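Local coordinates for xylan esterase 1 (Thermoanaerobacterium sp. 'JW/SL YS485', PDB 3FCY), which probably removes acetyl groups from xylan and cephalosporin C, as an alpha/beta hydrolase of carbohydrate esterase family 7, at residues D65-K71 against Y83-T88. Residues are numbered along the deposited sequence; the frame is centred on the assembly and turned at random.
Sequences DPKIELK and YDLYFT
E69 and K71 pair antiparallel with Y86 and D84 through reciprocal backbone hydrogen bonds, the shortest from D84 N to K71 O (2.7 Å, nearly straight at 177°). Ahead of strand 69-72, P66 O accepts from T88 N (2.9 Å) on a lone pair, and D65 OD1 accepts from K67 N in an Asx turn. L70 and L85 form the non-hydrogen-bonded pair between the two bonded ones; CD2 of L70 lies 3.7 Å from CG of L85, the two side chains crossing obliquely. Just before the strand, I68 sets CG1 4.2 Å from CB of F87, whose ring turns away to pack on helix 176-192. The pairing builds the hairpin of strands 69-72 and 80-88, which forms the antiparallel margin of the alpha/beta-hydrolase sheet. On the face carrying E69, K71, D84 and Y86, the extended K71 chain crosses the Y86 side chain at about a right angle, CD 4.1 Å from CE1. Y86 CG stands anti to its carbonyl carbon, beside the backbone N that E69 O accepts from (chi1 -56°), and the ring has this oxygen in its plane at the edge, 3.8 Å from CD1. D84 OD2 is hydrogen-bonded to H96 NE2, and the H96 ring also meets that of Y86.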
loop_
_atom_site.group_PDB
_atom_site.type_symbol
_atom_site.label_atom_id
_atom_site.label_comp_id
_atom_site.label_asym_id
_atom_site.label_seq_id
_atom_site.Cartn_x
_atom_site.Cartn_y
_atom_site.Cartn_z
ATOM N N ASP A 65 -38.151 -18.896 26.773
ATOM C CA ASP A 65 -38.400 -18.189 28.023
ATOM C C ASP A 65 -37.186 -17.274 28.151
ATOM O O ASP A 65 -36.075 -17.743 28.394
ATOM C CB ASP A 65 -38.429 -19.152 29.210
ATOM C CG ASP A 65 -38.698 -18.445 30.527
ATOM O OD1 ASP A 65 -38.363 -17.244 30.649
ATOM O OD2 ASP A 65 -39.234 -19.091 31.453
ATOM N N PRO A 66 -37.381 -15.959 27.993
ATOM C CA PRO A 66 -36.271 -15.005 28.090
ATOM C C PRO A 66 -35.564 -14.930 29.444
ATOM O O PRO A 66 -34.370 -14.638 29.500
ATOM C CB PRO A 66 -36.925 -13.683 27.698
ATOM C CG PRO A 66 -38.320 -13.842 28.231
ATOM C CD PRO A 66 -38.667 -15.258 27.820
ATOM N N LYS A 67 -36.293 -15.196 30.526
ATOM C CA LYS A 67 -35.712 -15.135 31.865
ATOM C C LYS A 67 -34.833 -13.893 31.994
ATOM O O LYS A 67 -33.654 -13.971 32.352
ATOM C CB LYS A 67 -34.894 -16.396 32.157
ATOM C CG LYS A 67 -35.746 -17.646 32.356
ATOM C CD LYS A 67 -34.893 -18.843 32.735
ATOM C CE LYS A 67 -35.741 -20.087 32.944
ATOM N NZ LYS A 67 -34.903 -21.259 33.333
ATOM N N ILE A 68 -35.435 -12.747 31.700
ATOM C CA ILE A 68 -34.756 -11.462 31.739
ATOM C C ILE A 68 -34.162 -11.103 33.096
ATOM O O ILE A 68 -34.775 -11.320 34.140
ATOM C CB ILE A 68 -35.721 -10.338 31.317
ATOM C CG1 ILE A 68 -36.296 -10.652 29.933
ATOM C CG2 ILE A 68 -34.993 -8.999 31.311
ATOM C CD1 ILE A 68 -37.430 -9.737 29.520
ATOM N N GLU A 69 -32.955 -10.551 33.065
ATOM C CA GLU A 69 -32.272 -10.127 34.272
ATOM C C GLU A 69 -31.656 -8.755 34.029
ATOM O O GLU A 69 -31.039 -8.514 32.991
ATOM C CB GLU A 69 -31.180 -11.130 34.658
ATOM C CG GLU A 69 -30.327 -10.674 35.836
ATOM C CD GLU A 69 -29.373 -11.746 36.342
ATOM O OE1 GLU A 69 -28.568 -11.439 37.251
ATOM O OE2 GLU A 69 -29.430 -12.892 35.839
ATOM N N LEU A 70 -31.841 -7.851 34.982
ATOM C CA LEU A 70 -31.297 -6.507 34.869
ATOM C C LEU A 70 -30.271 -6.300 35.968
ATOM O O LEU A 70 -30.515 -6.638 37.126
ATOM C CB LEU A 70 -32.410 -5.462 35.002
ATOM C CG LEU A 70 -33.524 -5.476 33.951
ATOM C CD1 LEU A 70 -34.593 -4.466 34.345
ATOM C CD2 LEU A 70 -32.960 -5.152 32.578
ATOM N N LYS A 71 -29.117 -5.761 35.601
ATOM C CA LYS A 71 -28.063 -5.498 36.564
ATOM C C LYS A 71 -27.624 -4.053 36.426
ATOM O O LYS A 71 -27.318 -3.596 35.322
ATOM C CB LYS A 71 -26.858 -6.407 36.315
ATOM C CG LYS A 71 -27.102 -7.879 36.583
ATOM C CD LYS A 71 -25.798 -8.655 36.482
ATOM C CE LYS A 71 -25.988 -10.128 36.811
ATOM N NZ LYS A 71 -24.689 -10.860 36.785
ATOM N N TYR A 83 -28.768 0.094 32.931
ATOM C CA TYR A 83 -28.771 -1.329 33.255
ATOM C C TYR A 83 -28.169 -2.206 32.168
ATOM O O TYR A 83 -28.269 -1.909 30.971
ATOM C CB TYR A 83 -30.203 -1.829 33.468
ATOM C CG TYR A 83 -30.987 -1.151 34.565
ATOM C CD1 TYR A 83 -30.647 -1.330 35.906
ATOM C CD2 TYR A 83 -32.094 -0.359 34.264
ATOM C CE1 TYR A 83 -31.397 -0.737 36.922
ATOM C CE2 TYR A 83 -32.849 0.235 35.268
ATOM C CZ TYR A 83 -32.495 0.043 36.593
ATOM O OH TYR A 83 -33.239 0.634 37.589
ATOM N N ASP A 84 -27.555 -3.299 32.604
ATOM C CA ASP A 84 -27.020 -4.292 31.695
ATOM C C ASP A 84 -28.173 -5.287 31.655
ATOM O O ASP A 84 -28.546 -5.861 32.682
ATOM C CB ASP A 84 -25.761 -4.939 32.272
ATOM C CG ASP A 84 -24.529 -4.090 32.060
ATOM O OD1 ASP A 84 -23.794 -3.843 33.034
ATOM O OD2 ASP A 84 -24.296 -3.669 30.908
ATOM N N LEU A 85 -28.766 -5.453 30.478
ATOM C CA LEU A 85 -29.895 -6.350 30.320
ATOM C C LEU A 85 -29.475 -7.666 29.670
ATOM O O LEU A 85 -28.733 -7.674 28.687
ATOM C CB LEU A 85 -30.979 -5.662 29.481
ATOM C CG LEU A 85 -32.295 -6.400 29.204
ATOM C CD1 LEU A 85 -33.351 -5.394 28.744
ATOM C CD2 LEU A 85 -32.089 -7.478 28.159
ATOM N N TYR A 86 -29.946 -8.773 30.235
ATOM C CA TYR A 86 -29.636 -10.093 29.701
ATOM C C TYR A 86 -30.908 -10.887 29.489
ATOM O O TYR A 86 -31.810 -10.862 30.324
ATOM C CB TYR A 86 -28.739 -10.883 30.654
ATOM C CG TYR A 86 -27.456 -10.187 31.021
ATOM C CD1 TYR A 86 -27.431 -9.236 32.039
ATOM C CD2 TYR A 86 -26.267 -10.474 30.350
ATOM C CE1 TYR A 86 -26.254 -8.587 32.386
ATOM C CE2 TYR A 86 -25.081 -9.829 30.689
ATOM C CZ TYR A 86 -25.084 -8.887 31.709
ATOM O OH TYR A 86 -23.927 -8.239 32.054
ATOM N N PHE A 87 -30.985 -11.581 28.364
ATOM C CA PHE A 87 -32.139 -12.417 28.078
ATOM C C PHE A 87 -31.672 -13.643 27.313
ATOM O O PHE A 87 -30.623 -13.624 26.670
ATOM C CB PHE A 87 -33.202 -11.656 27.277
ATOM C CG PHE A 87 -32.797 -11.322 25.867
ATOM C CD1 PHE A 87 -32.041 -10.186 25.592
ATOM C CD2 PHE A 87 -33.206 -12.127 24.808
ATOM C CE1 PHE A 87 -31.703 -9.855 24.279
ATOM C CE2 PHE A 87 -32.872 -11.804 23.493
ATOM C CZ PHE A 87 -32.121 -10.666 23.228
ATOM N N THR A 88 -32.439 -14.720 27.399
ATOM C CA THR A 88 -32.077 -15.943 26.702
ATOM C C THR A 88 -32.731 -15.985 25.326
ATOM O O THR A 88 -33.941 -15.807 25.200
ATOM C CB THR A 88 -32.500 -17.185 27.518
ATOM O OG1 THR A 88 -31.836 -17.160 28.791
ATOM C CG2 THR A 88 -32.132 -18.462 26.784
#